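Local coordinates for CMP/dCMP-type deaminase domain-containing protein (PDB 7DRY) that probably catalyses a zinc-dependent deamination step of riboflavin biosynthesis, as the Rib2 deaminase of Aspergillus oryzae, at residues Ile127-Gly133 with Ile155-Val160; Glu100-Leu106 with Val141-Cys147; Leu15-Pro20 with Thr50-Met54; Glu164-Glu169 with Val182-Leu186. All coordinates share one frame. Residue numbers count along the deposited sequence, not the author numbering.

How the contacts relate
From the N terminus, contact 3 comes first: it closes the loop that runs from the end of helix 5-16 through strand 29-36 to the end of strand 46-52, an outermost strand of the sheet. Contact 2 joins the zinc-binding segment 100-106 to the start of helix 145-152. Its span crosses that of contact 1, because strand 127-132 lies inside it and strand 156-159 beyond it; Phe132 and Trp157 pack on Cys147, and Phe132 also on Glu100 and Pro101. Contact 1 pairs 127-132 with 156-159, the outermost strand at the opposite edge of the sheet from 46-52. Contact 4 follows, packing helix 164-171 against helix 178-187, and touches contact 1 where Glu164 and Ile167 meet Gly133.

Contact 1. Residues Ile127-Gly133 with Ile155-Val160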
loop_
_atom_site.group_PDB
_atom_site.type_symbol
_atom_site.label_atom_id
_atom_site.label_comp_id
_atom_site.label_asym_id
_atom_site.label_seq_id
_atom_site.Cartn_x
_atom_site.Cartn_y
_atom_site.Cartn_z
ATOM N N ILE A 127 10.219 5.771 2.181
ATOM C CA ILE A 127 8.894 5.848 2.787
ATOM C C ILE A 127 9.028 5.708 4.295
ATOM O O ILE A 127 9.640 4.754 4.787
ATOM C CB ILE A 127 7.979 4.767 2.198
ATOM C CG1 ILE A 127 7.801 5.017 0.702
ATOM C CG2 ILE A 127 6.627 4.754 2.902
ATOM C CD1 ILE A 127 7.147 3.870 -0.047
ATOM N N GLN A 128 8.470 6.670 5.038
ATOM C CA GLN A 128 8.626 6.707 6.486
ATOM C C GLN A 128 7.452 6.122 7.259
ATOM O O GLN A 128 7.641 5.724 8.416
ATOM C CB GLN A 128 8.893 8.142 6.969
ATOM C CG GLN A 128 10.343 8.562 6.754
ATOM C CD GLN A 128 10.616 10.010 7.111
ATOM O OE1 GLN A 128 11.010 10.795 6.252
ATOM N NE2 GLN A 128 10.420 10.369 8.384
ATOM N N LYS A 129 6.261 6.051 6.665
ATOM C CA LYS A 129 5.098 5.584 7.408
ATOM C C LYS A 129 4.082 4.999 6.438
ATOM O O LYS A 129 3.925 5.501 5.319
ATOM C CB LYS A 129 4.470 6.727 8.220
ATOM C CG LYS A 129 3.335 6.284 9.127
ATOM C CD LYS A 129 2.972 7.344 10.163
ATOM C CE LYS A 129 2.029 6.756 11.194
ATOM N NZ LYS A 129 1.801 7.694 12.325
ATOM N N ILE A 130 3.404 3.935 6.884
ATOM C CA ILE A 130 2.305 3.289 6.163
ATOM C C ILE A 130 1.042 3.409 7.008
ATOM O O ILE A 130 1.059 3.104 8.205
ATOM C CB ILE A 130 2.595 1.796 5.906
ATOM C CG1 ILE A 130 4.014 1.579 5.366
ATOM C CG2 ILE A 130 1.551 1.210 4.967
ATOM C CD1 ILE A 130 4.255 2.185 4.002
ATOM N N TYR A 131 -0.052 3.835 6.386
ATOM C CA TYR A 131 -1.377 3.772 6.989
ATOM C C TYR A 131 -2.202 2.768 6.200
ATOM O O TYR A 131 -2.177 2.785 4.971
ATOM C CB TYR A 131 -2.088 5.119 6.875
ATOM C CG TYR A 131 -1.540 6.217 7.754
ATOM C CD1 TYR A 131 -0.546 7.061 7.295
ATOM C CD2 TYR A 131 -2.030 6.420 9.036
ATOM C CE1 TYR A 131 -0.039 8.081 8.095
ATOM C CE2 TYR A 131 -1.534 7.451 9.842
ATOM C CZ TYR A 131 -0.536 8.266 9.358
ATOM O OH TYR A 131 -0.017 9.282 10.137
ATOM N N PHE A 132 -2.937 1.896 6.897
ATOM C CA PHE A 132 -3.806 0.942 6.215
ATOM C C PHE A 132 -5.081 0.728 7.023
ATOM O O PHE A 132 -5.162 1.108 8.194
ATOM C CB PHE A 132 -3.078 -0.371 5.887
ATOM C CG PHE A 132 -2.402 -1.006 7.065
ATOM C CD1 PHE A 132 -3.096 -1.888 7.868
ATOM C CD2 PHE A 132 -1.072 -0.742 7.359
ATOM C CE1 PHE A 132 -2.488 -2.494 8.952
ATOM C CE2 PHE A 132 -0.458 -1.346 8.442
ATOM C CZ PHE A 132 -1.168 -2.220 9.237
ATOM N N GLY A 133 -6.079 0.100 6.388
ATOM C CA GLY A 133 -7.411 0.010 6.962
ATOM C C GLY A 133 -7.813 -1.337 7.526
ATOM O O GLY A 133 -8.790 -1.433 8.283
ATOM N N ILE A 155 10.246 1.581 9.900
ATOM C CA ILE A 155 9.155 2.221 9.177
ATOM C C ILE A 155 7.930 2.192 10.077
ATOM O O ILE A 155 7.493 1.116 10.501
ATOM C CB ILE A 155 8.854 1.491 7.858
ATOM C CG1 ILE A 155 10.134 1.219 7.067
ATOM C CG2 ILE A 155 7.803 2.262 7.043
ATOM C CD1 ILE A 155 10.823 2.452 6.585
ATOM N N ASP A 156 7.358 3.362 10.344
ATOM C CA ASP A 156 6.162 3.431 11.171
ATOM C C ASP A 156 4.967 2.878 10.412
ATOM O O ASP A 156 4.914 2.911 9.182
ATOM C CB ASP A 156 5.848 4.882 11.541
ATOM C CG ASP A 156 6.859 5.493 12.493
ATOM O OD1 ASP A 156 7.687 4.757 13.066
ATOM O OD2 ASP A 156 6.814 6.727 12.664
ATOM N N TRP A 157 3.984 2.386 11.158
ATOM C CA TRP A 157 2.715 2.028 10.543
ATOM C C TRP A 157 1.585 2.272 11.531
ATOM O O TRP A 157 1.786 2.310 12.746
ATOM C CB TRP A 157 2.706 0.588 10.007
ATOM C CG TRP A 157 3.078 -0.432 11.024
ATOM C CD1 TRP A 157 4.325 -0.927 11.265
ATOM C CD2 TRP A 157 2.197 -1.086 11.946
ATOM N NE1 TRP A 157 4.277 -1.854 12.276
ATOM C CE2 TRP A 157 2.984 -1.971 12.715
ATOM C CE3 TRP A 157 0.822 -1.017 12.190
ATOM C CZ2 TRP A 157 2.442 -2.777 13.716
ATOM C CZ3 TRP A 157 0.284 -1.817 13.191
ATOM C CH2 TRP A 157 1.095 -2.686 13.941
ATOM N N GLN A 158 0.379 2.430 10.980
ATOM C CA GLN A 158 -0.787 2.760 11.785
ATOM C C GLN A 158 -2.023 2.191 11.105
ATOM O O GLN A 158 -2.221 2.392 9.903
ATOM C CB GLN A 158 -0.928 4.278 11.898
ATOM C CG GLN A 158 -2.079 4.741 12.756
ATOM C CD GLN A 158 -1.934 6.196 13.146
ATOM O OE1 GLN A 158 -0.830 6.670 13.422
ATOM N NE2 GLN A 158 -3.046 6.916 13.159
ATOM N N VAL A 159 -2.845 1.483 11.874
ATOM C CA VAL A 159 -4.138 1.027 11.381
ATOM C C VAL A 159 -5.156 2.141 11.580
ATOM O O VAL A 159 -5.234 2.743 12.659
ATOM C CB VAL A 159 -4.577 -0.254 12.103
ATOM C CG1 VAL A 159 -5.839 -0.800 11.461
ATOM C CG2 VAL A 159 -3.471 -1.292 12.065
ATOM N N VAL A 160 -5.942 2.408 10.543
ATOM C CA VAL A 160 -7.011 3.398 10.581
ATOM C C VAL A 160 -8.319 2.626 10.543
ATOM O O VAL A 160 -8.643 1.989 9.532
ATOM C CB VAL A 160 -6.917 4.364 9.397
ATOM C CG1 VAL A 160 -8.036 5.404 9.463
ATOM C CG2 VAL A 160 -5.541 5.028 9.356
HETATM O O HOH W 1 4.331 7.892 13.598
HETATM O O HOH W 2 2.602 4.953 14.115
HETATM O O HOH W 3 -10.504 0.657 8.311
#
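Parallel strands 127-132 and 156-159 run 4.5 Å apart at 13°. Ile155 enters beside the first strand, its CD1 3.2 Å from Ile127 O and its CG2 packed on Ile130 CG1 (4.2 Å). Asp156 starts the pairing: its N donates to Gln128 O (3.1 Å) and its O accepts from Ile130 N (2.9 Å), while water 1 joins its OD2 to Lys129 NZ. Trp157 projects to the face shared by Ile130 and Phe132; its six-membered ring lies nearly parallel to the Phe132 ring but slid aside (centroids 5.9 Å apart), and its NE1 bonds to Thr151. On the face of Lys129 and Tyr131, Gln158 OE1 accepts a hydrogen bond from Lys129 NZ (3.0 Å); Gln158 N and O bond to Ile130 O (2.9 Å) and Phe132 N (3.1 Å). Val159 CG2 touches Phe132 CE1 (3.5 Å), and Val160 N donates to Phe132 O (2.8 Å). In this beta-alpha-beta unit of the CDA fold, helix 145-152 covers the Trp157 face, helix 5-16 meets Val160, and strand 91-97 flanks 127-132.

Contact 2. Residues Glu100-Leu106 with Val141-Cys147; sequences EPCGKRL and VGGSEGC. With ZN (zinc ion), chain B; SO4 (sulfate ion), chain C.
Val141, Glu100 and Lys104 bury the most surface where the irregular segment 100-106, extended apart from Gly103 and Leu106, passes the loop 141-144 and the first turn of helix 145-152. In that loop Gly142 (68°) and Gly143 (98°) have positive phi. Glu100 points toward the turn with chi1 and chi2 both t, which brings OE2 to Cys147 N in a hydrogen bond of 3.1 Å. The nearest CA atoms are those of Gly103 and Gly146 (4.1 Å). Gly146 CA makes a CH...O contact with Pro101 O (3.6 Å), where a CB would clash, and water 4 links Gly103 N (3.1 Å) weakly to Gly146 N (3.4 Å). Pro101-Cys102 begins the PC...C zinc motif of the deaminases, here with nine residues before Cys112: Cys102, chi1 p and directed away from 141-147, places SG 2.2 Å from the zinc, which His61, Cys112 and water 5 also bind. Beyond it, Val141 (chi1 m) points at 104-106, with CG2 3.9 Å from Lys104 O and CG1 4.0 Å from Leu106 CG. Lys104 (chi1 t) rests CB 3.7 Å from Glu145 OE2. Arg105 turns away; its NE and Leu106 N bond to O3 and O4 of a sulfate, probably from the crystallisation liquor, each at 2.9 Å.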
loop_
_atom_site.group_PDB
_atom_site.type_symbol
_atom_site.label_atom_id
_atom_site.label_comp_id
_atom_site.label_asym_id
_atom_site.label_seq_id
_atom_site.Cartn_x
_atom_site.Cartn_y
_atom_site.Cartn_z
ATOM N N GLU A 100 -2.989 -4.180 4.765
ATOM C CA GLU A 100 -1.623 -4.251 5.265
ATOM C C GLU A 100 -0.680 -4.700 4.145
ATOM O O GLU A 100 -0.988 -5.664 3.439
ATOM C CB GLU A 100 -1.574 -5.286 6.395
ATOM C CG GLU A 100 -0.187 -5.573 6.935
ATOM C CD GLU A 100 -0.175 -6.772 7.863
ATOM O OE1 GLU A 100 -1.247 -7.371 8.072
ATOM O OE2 GLU A 100 0.906 -7.128 8.375
ATOM N N PRO A 101 0.460 -4.033 3.954
ATOM C CA PRO A 101 1.411 -4.499 2.930
ATOM C C PRO A 101 1.918 -5.905 3.219
ATOM O O PRO A 101 2.237 -6.254 4.359
ATOM C CB PRO A 101 2.551 -3.471 3.000
ATOM C CG PRO A 101 2.333 -2.714 4.276
ATOM C CD PRO A 101 0.872 -2.760 4.565
ATOM N N CYS A 102 2.002 -6.711 2.168
ATOM C CA CYS A 102 2.370 -8.106 2.345
ATOM C C CYS A 102 3.859 -8.263 2.636
ATOM O O CYS A 102 4.708 -7.500 2.154
ATOM C CB CYS A 102 1.977 -8.947 1.126
ATOM S SG CYS A 102 2.804 -8.523 -0.462
ATOM N N GLY A 103 4.165 -9.276 3.440
ATOM C CA GLY A 103 5.543 -9.621 3.723
ATOM C C GLY A 103 5.937 -10.957 3.134
ATOM O O GLY A 103 7.097 -11.373 3.220
ATOM N N LYS A 104 4.960 -11.637 2.536
ATOM C CA LYS A 104 5.135 -12.927 1.890
ATOM C C LYS A 104 4.109 -12.996 0.770
ATOM O O LYS A 104 2.997 -12.480 0.913
ATOM C CB LYS A 104 4.898 -14.068 2.888
ATOM C CG LYS A 104 5.162 -15.452 2.330
ATOM C CD LYS A 104 5.598 -16.418 3.423
ATOM C CE LYS A 104 5.421 -17.863 2.986
ATOM N NZ LYS A 104 4.147 -18.440 3.497
ATOM N N ARG A 105 4.487 -13.612 -0.347
ATOM C CA ARG A 105 3.584 -13.772 -1.477
ATOM C C ARG A 105 3.582 -15.223 -1.928
ATOM O O ARG A 105 4.575 -15.936 -1.772
ATOM C CB ARG A 105 3.965 -12.847 -2.647
ATOM C CG ARG A 105 3.674 -11.389 -2.361
ATOM C CD ARG A 105 3.955 -10.487 -3.563
ATOM N NE ARG A 105 3.135 -10.853 -4.714
ATOM C CZ ARG A 105 3.019 -10.121 -5.816
ATOM N NH1 ARG A 105 2.252 -10.554 -6.812
ATOM N NH2 ARG A 105 3.670 -8.970 -5.930
ATOM N N LEU A 106 2.446 -15.656 -2.483
ATOM C CA LEU A 106 2.346 -17.022 -2.989
ATOM C C LEU A 106 3.180 -17.201 -4.248
ATOM O O LEU A 106 3.801 -18.251 -4.447
ATOM C CB LEU A 106 0.887 -17.380 -3.256
ATOM C CG LEU A 106 0.127 -17.762 -1.990
ATOM C CD1 LEU A 106 -1.346 -17.978 -2.275
ATOM C CD2 LEU A 106 0.753 -19.002 -1.403
ATOM N N VAL A 141 -2.124 -15.559 2.266
ATOM C CA VAL A 141 -1.296 -16.053 3.363
ATOM C C VAL A 141 -1.790 -15.508 4.700
ATOM O O VAL A 141 -1.731 -16.198 5.725
ATOM C CB VAL A 141 0.206 -15.789 3.117
ATOM C CG1 VAL A 141 0.628 -16.311 1.742
ATOM C CG2 VAL A 141 0.589 -14.323 3.330
ATOM N N GLY A 142 -2.313 -14.283 4.710
ATOM C CA GLY A 142 -2.796 -13.681 5.939
ATOM C C GLY A 142 -1.663 -13.385 6.909
ATOM O O GLY A 142 -0.482 -13.574 6.622
ATOM N N GLY A 143 -2.045 -12.895 8.081
ATOM C CA GLY A 143 -1.100 -12.684 9.159
ATOM C C GLY A 143 -0.610 -11.254 9.281
ATOM O O GLY A 143 -1.174 -10.304 8.733
ATOM N N SER A 144 0.487 -11.114 10.030
ATOM C CA SER A 144 1.024 -9.813 10.409
ATOM C C SER A 144 2.506 -9.670 10.082
ATOM O O SER A 144 3.149 -8.737 10.583
ATOM C CB SER A 144 0.800 -9.574 11.909
ATOM O OG SER A 144 1.533 -8.454 12.372
ATOM N N GLU A 145 3.064 -10.564 9.263
ATOM C CA GLU A 145 4.502 -10.547 9.023
ATOM C C GLU A 145 4.949 -9.231 8.387
ATOM O O GLU A 145 6.055 -8.752 8.667
ATOM C CB GLU A 145 4.895 -11.751 8.164
ATOM C CG GLU A 145 6.385 -11.903 7.946
ATOM C CD GLU A 145 6.736 -12.979 6.932
ATOM O OE1 GLU A 145 7.941 -13.155 6.654
ATOM O OE2 GLU A 145 5.813 -13.647 6.416
ATOM N N GLY A 146 4.103 -8.620 7.556
ATOM C CA GLY A 146 4.463 -7.341 6.964
ATOM C C GLY A 146 4.724 -6.276 8.011
ATOM O O GLY A 146 5.731 -5.565 7.961
ATOM N N CYS A 147 3.829 -6.175 8.992
ATOM C CA CYS A 147 3.973 -5.182 10.049
ATOM C C CYS A 147 5.243 -5.418 10.859
ATOM O O CYS A 147 5.956 -4.468 11.207
ATOM C CB CYS A 147 2.742 -5.251 10.947
ATOM S SG CYS A 147 1.337 -4.407 10.229
HETATM ZN ZN ZN B . 1.713 -6.940 -1.568
HETATM S S SO4 C . 0.344 -13.482 -4.721
HETATM O O1 SO4 C . -0.259 -12.141 -4.684
HETATM O O2 SO4 C . -0.398 -14.274 -5.697
HETATM O O3 SO4 C . 1.729 -13.380 -5.140
HETATM O O4 SO4 C . 0.228 -14.007 -3.372
HETATM O O HOH W 4 2.137 -10.411 5.466
HETATM O O HOH W 5 -0.438 -6.603 -0.283
#

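Contact 3. Residues Leu15-Pro20 with Thr50-Met54; sequences LAEKSP and TGYTM. With SO4 (sulfate ion), chain D.
Segment 15-20 leaves helix 5-16 through a type I turn from Ala16 to Ser19 (Ser19 N to Ala16 O, 3.0 Å), then becomes extended at Ser19 and Pro20. It packs on the end of strand 46-52, an outermost strand of the mixed sheet of the CDA fold; residues 50-52 are extended and Met54 has positive phi (65°). The nearest CA pairs are Ala16 with Tyr52 (5.4 Å) and Ser19 with Thr53 (5.5 Å).

Apolar and CH-pi packing centres on Tyr52, which points toward the turn with chi1 p (57°) and chi2 near -90°. Its ring receives Lys18 CB over one face, 3.6 Å from the centroid and 14° off the normal, while its CB lies 4.3 Å from Leu15 CB. Leu15, chi1 m and chi2 t, sets CD1 3.8 Å from Thr50 CB; at the other end Pro20 CD meets Met54 CB at 4.1 Å.

In the conformer given, Ser19 OG (chi1 t) donates a hydrogen bond to Thr53 O (2.7 Å). Water 6 bridges Lys18 O (2.7 Å) and Tyr52 OH (2.8 Å). Lys18 NZ reaches O3 of a sulfate, probably from the crystallisation liquor (2.6 Å).

Thr53 OG1 bonds to Phe26 and Val28, and its side chain lies about 5 Å from that of the zinc ligand His61. The contact is thus mainly apolar and CH-pi against the turn 16-19, with one hydroxyl bond and one water bridge at its edge.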
loop_
_atom_site.group_PDB
_atom_site.type_symbol
_atom_site.label_atom_id
_atom_site.label_comp_id
_atom_site.label_asym_id
_atom_site.label_seq_id
_atom_site.Cartn_x
_atom_site.Cartn_y
_atom_site.Cartn_z
ATOM N N LEU A 15 -9.531 3.664 -5.892
ATOM C CA LEU A 15 -8.500 3.111 -6.770
ATOM C C LEU A 15 -8.604 1.596 -6.850
ATOM O O LEU A 15 -8.493 1.015 -7.934
ATOM C CB LEU A 15 -7.111 3.502 -6.258
ATOM C CG LEU A 15 -6.735 4.954 -6.540
ATOM C CD1 LEU A 15 -5.509 5.324 -5.739
ATOM C CD2 LEU A 15 -6.484 5.165 -8.032
ATOM N N ALA A 16 -8.812 0.939 -5.705
ATOM C CA ALA A 16 -8.933 -0.513 -5.676
ATOM C C ALA A 16 -10.046 -0.999 -6.589
ATOM O O ALA A 16 -9.952 -2.094 -7.155
ATOM C CB ALA A 16 -9.203 -0.971 -4.243
ATOM N N GLU A 17 -11.111 -0.211 -6.725
ATOM C CA GLU A 17 -12.246 -0.608 -7.549
ATOM C C GLU A 17 -11.923 -0.599 -9.034
ATOM O O GLU A 17 -12.687 -1.173 -9.822
ATOM C CB GLU A 17 -13.443 0.286 -7.213
ATOM C CG GLU A 17 -13.896 0.070 -5.784
ATOM C CD GLU A 17 -14.855 1.113 -5.287
ATOM O OE1 GLU A 17 -15.173 2.039 -6.050
ATOM O OE2 GLU A 17 -15.286 0.994 -4.121
ATOM N N LYS A 18 -10.805 0.012 -9.426
ATOM C CA LYS A 18 -10.347 -0.065 -10.802
ATOM C C LYS A 18 -9.724 -1.417 -11.118
ATOM O O LYS A 18 -9.584 -1.754 -12.297
ATOM C CB LYS A 18 -9.339 1.059 -11.077
ATOM C CG LYS A 18 -9.911 2.476 -10.873
ATOM C CD LYS A 18 -8.918 3.532 -11.348
ATOM C CE LYS A 18 -9.365 4.945 -10.955
ATOM N NZ LYS A 18 -8.487 6.005 -11.549
ATOM N N SER A 19 -9.365 -2.191 -10.101
ATOM C CA SER A 19 -8.710 -3.469 -10.329
ATOM C C SER A 19 -9.719 -4.491 -10.848
ATOM O O SER A 19 -10.858 -4.537 -10.372
ATOM C CB SER A 19 -8.118 -3.980 -9.018
ATOM O OG SER A 19 -7.486 -5.239 -9.196
ATOM N N PRO A 20 -9.332 -5.323 -11.812
ATOM C CA PRO A 20 -10.241 -6.352 -12.320
ATOM C C PRO A 20 -10.488 -7.411 -11.260
ATOM O O PRO A 20 -9.536 -7.928 -10.655
ATOM C CB PRO A 20 -9.466 -6.947 -13.507
ATOM C CG PRO A 20 -8.029 -6.669 -13.193
ATOM C CD PRO A 20 -8.026 -5.339 -12.491
ATOM N N THR A 50 0.170 7.040 -7.260
ATOM C CA THR A 50 -0.964 6.185 -6.916
ATOM C C THR A 50 -0.798 4.855 -7.638
ATOM O O THR A 50 -0.069 4.762 -8.625
ATOM C CB THR A 50 -2.327 6.789 -7.327
ATOM O OG1 THR A 50 -2.473 6.742 -8.760
ATOM C CG2 THR A 50 -2.468 8.234 -6.858
ATOM N N GLY A 51 -1.501 3.829 -7.155
ATOM C CA GLY A 51 -1.537 2.562 -7.875
ATOM C C GLY A 51 -2.613 1.657 -7.321
ATOM O O GLY A 51 -3.179 1.896 -6.252
ATOM N N TYR A 52 -2.914 0.607 -8.084
ATOM C CA TYR A 52 -3.893 -0.375 -7.641
ATOM C C TYR A 52 -3.537 -1.753 -8.188
ATOM O O TYR A 52 -2.763 -1.888 -9.138
ATOM C CB TYR A 52 -5.322 0.027 -8.038
ATOM C CG TYR A 52 -5.532 0.248 -9.515
ATOM C CD1 TYR A 52 -5.348 1.499 -10.090
ATOM C CD2 TYR A 52 -5.942 -0.794 -10.332
ATOM C CE1 TYR A 52 -5.557 1.688 -11.449
ATOM C CE2 TYR A 52 -6.144 -0.612 -11.686
ATOM C CZ TYR A 52 -5.945 0.640 -12.234
ATOM O OH TYR A 52 -6.161 0.831 -13.587
ATOM N N THR A 53 -4.115 -2.780 -7.565
ATOM C CA THR A 53 -3.797 -4.157 -7.928
ATOM C C THR A 53 -4.048 -4.391 -9.415
ATOM O O THR A 53 -5.121 -4.076 -9.934
ATOM C CB THR A 53 -4.701 -5.088 -7.124
ATOM O OG1 THR A 53 -4.455 -4.901 -5.725
ATOM C CG2 THR A 53 -4.459 -6.551 -7.506
ATOM N N MET A 54 -3.062 -4.960 -10.100
ATOM C CA MET A 54 -3.186 -5.378 -11.493
ATOM C C MET A 54 -3.394 -4.215 -12.447
ATOM O O MET A 54 -3.832 -4.410 -13.585
ATOM C CB MET A 54 -4.216 -6.496 -11.693
ATOM C CG MET A 54 -3.701 -7.817 -11.126
ATOM S SD MET A 54 -4.927 -9.125 -11.153
ATOM C CE MET A 54 -3.940 -10.524 -10.620
HETATM S S SO4 D . -8.724 5.759 -15.251
HETATM O O1 SO4 D . -7.498 6.419 -15.694
HETATM O O2 SO4 D . -9.725 5.837 -16.311
HETATM O O3 SO4 D . -9.234 6.421 -14.054
HETATM O O4 SO4 D . -8.443 4.359 -14.949
HETATM O O HOH W 6 -8.491 -0.498 -14.359
#

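Contact 4. Residues Glu164-Glu169 with Val182-Leu186; sequences EREILE and VKAAL
Helical segment 164-169 crosses helical segment 182-186 with axes 9.9 Å apart and N-to-C directions at 140°, roughly antiparallel. The nearest CA atoms are those of Leu168 and Val182 (5.9 Å); Arg165 CA and Leu186 CA lie 6.9 Å apart. Leu168 supplies the centre: pointing toward the second helix with chi1 m and chi2 t, it places CD1 3.5 Å from Ala185 CB and 3.7 Å from Leu186 CD2, and its CB is 4.1 Å from Val182 CG2. Leu186, also m and t, reaches Glu164 CB with CD2 (3.8 Å) and Arg165 CB with CD1 (3.9 Å). Val182, chi1 t, holds CG1 3.7 Å from Glu169 OE2. Within the first helix, one turn apart, Arg165 NE and Glu169 OE2 form a salt bridge (3.1 Å) beside this apolar patch. This is plain helix-helix packing near the C-terminal end of the modelled chain, away from the zinc site. Val182 also rests on Val172, while Ile167, out of reach of 182-186, packs on Thr98, Met99 and Val134 in the loops that follow strands 91-97 and 127-132.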
loop_
_atom_site.group_PDB
_atom_site.type_symbol
_atom_site.label_atom_id
_atom_site.label_comp_id
_atom_site.label_asym_id
_atom_site.label_seq_id
_atom_site.Cartn_x
_atom_site.Cartn_y
_atom_site.Cartn_z
ATOM N N GLU A 164 -13.258 -1.320 7.555
ATOM C CA GLU A 164 -12.765 -2.682 7.373
ATOM C C GLU A 164 -13.657 -3.486 6.433
ATOM O O GLU A 164 -13.166 -4.152 5.511
ATOM C CB GLU A 164 -12.647 -3.394 8.723
ATOM C CG GLU A 164 -11.679 -2.760 9.711
ATOM C CD GLU A 164 -12.302 -1.640 10.514
ATOM O OE1 GLU A 164 -13.496 -1.336 10.310
ATOM O OE2 GLU A 164 -11.602 -1.076 11.378
ATOM N N ARG A 165 -14.971 -3.449 6.655
ATOM C CA ARG A 165 -15.855 -4.287 5.856
ATOM C C ARG A 165 -15.797 -3.900 4.385
ATOM O O ARG A 165 -15.670 -4.767 3.514
ATOM C CB ARG A 165 -17.287 -4.253 6.385
ATOM C CG ARG A 165 -18.198 -5.101 5.525
ATOM C CD ARG A 165 -19.544 -5.391 6.135
ATOM N NE ARG A 165 -20.315 -6.172 5.175
ATOM C CZ ARG A 165 -21.627 -6.342 5.219
ATOM N NH1 ARG A 165 -22.342 -5.799 6.202
ATOM N NH2 ARG A 165 -22.221 -7.063 4.277
ATOM N N GLU A 166 -15.866 -2.596 4.089
ATOM C CA GLU A 166 -15.843 -2.150 2.699
ATOM C C GLU A 166 -14.520 -2.480 2.027
ATOM O O GLU A 166 -14.494 -2.865 0.852
ATOM C CB GLU A 166 -16.105 -0.647 2.623
ATOM C CG GLU A 166 -17.536 -0.281 2.950
ATOM C CD GLU A 166 -17.704 1.204 3.172
ATOM O OE1 GLU A 166 -17.920 1.930 2.178
ATOM O OE2 GLU A 166 -17.598 1.639 4.340
ATOM N N ILE A 167 -13.410 -2.319 2.751
ATOM C CA ILE A 167 -12.105 -2.664 2.193
ATOM C C ILE A 167 -12.059 -4.135 1.801
ATOM O O ILE A 167 -11.585 -4.487 0.715
ATOM C CB ILE A 167 -10.995 -2.292 3.186
ATOM C CG1 ILE A 167 -10.810 -0.777 3.195
ATOM C CG2 ILE A 167 -9.683 -3.012 2.844
ATOM C CD1 ILE A 167 -9.926 -0.285 4.338
ATOM N N LEU A 168 -12.582 -5.010 2.663
ATOM C CA LEU A 168 -12.554 -6.444 2.381
ATOM C C LEU A 168 -13.523 -6.814 1.268
ATOM O O LEU A 168 -13.184 -7.622 0.396
ATOM C CB LEU A 168 -12.872 -7.230 3.653
ATOM C CG LEU A 168 -11.782 -7.153 4.720
ATOM C CD1 LEU A 168 -12.299 -7.641 6.055
ATOM C CD2 LEU A 168 -10.564 -7.960 4.284
ATOM N N GLU A 169 -14.730 -6.233 1.277
ATOM C CA GLU A 169 -15.706 -6.542 0.229
ATOM C C GLU A 169 -15.152 -6.213 -1.148
ATOM O O GLU A 169 -15.337 -6.980 -2.101
ATOM C CB GLU A 169 -17.014 -5.777 0.446
ATOM C CG GLU A 169 -17.768 -6.096 1.748
ATOM C CD GLU A 169 -18.560 -7.378 1.711
ATOM O OE1 GLU A 169 -18.476 -8.123 0.714
ATOM O OE2 GLU A 169 -19.283 -7.632 2.692
ATOM N N VAL A 182 -15.189 -12.530 3.787
ATOM C CA VAL A 182 -15.229 -11.250 4.488
ATOM C C VAL A 182 -15.551 -11.452 5.964
ATOM O O VAL A 182 -14.968 -10.800 6.835
ATOM C CB VAL A 182 -16.216 -10.292 3.794
ATOM C CG1 VAL A 182 -16.448 -9.043 4.641
ATOM C CG2 VAL A 182 -15.689 -9.907 2.416
ATOM N N LYS A 183 -16.475 -12.366 6.272
ATOM C CA LYS A 183 -16.745 -12.698 7.670
ATOM C C LYS A 183 -15.497 -13.201 8.376
ATOM O O LYS A 183 -15.168 -12.746 9.479
ATOM C CB LYS A 183 -17.832 -13.759 7.777
ATOM C CG LYS A 183 -19.124 -13.375 7.154
ATOM C CD LYS A 183 -20.264 -13.729 8.080
ATOM C CE LYS A 183 -21.407 -12.778 7.845
ATOM N NZ LYS A 183 -21.889 -12.921 6.446
ATOM N N ALA A 184 -14.813 -14.177 7.777
ATOM C CA ALA A 184 -13.627 -14.736 8.415
ATOM C C ALA A 184 -12.619 -13.644 8.740
ATOM O O ALA A 184 -12.024 -13.634 9.824
ATOM C CB ALA A 184 -13.001 -15.803 7.516
ATOM N N ALA A 185 -12.438 -12.694 7.823
ATOM C CA ALA A 185 -11.483 -11.622 8.065
ATOM C C ALA A 185 -11.981 -10.663 9.143
ATOM O O ALA A 185 -11.211 -10.272 10.030
ATOM C CB ALA A 185 -11.160 -10.893 6.761
ATOM N N LEU A 186 -13.267 -10.295 9.106
ATOM C CA LEU A 186 -13.797 -9.379 10.114
ATOM C C LEU A 186 -13.805 -10.013 11.497
ATOM O O LEU A 186 -13.649 -9.310 12.501
ATOM C CB LEU A 186 -15.202 -8.915 9.732
ATOM C CG LEU A 186 -15.281 -7.955 8.544
ATOM C CD1 LEU A 186 -16.727 -7.690 8.163
ATOM C CD2 LEU A 186 -14.557 -6.653 8.866
#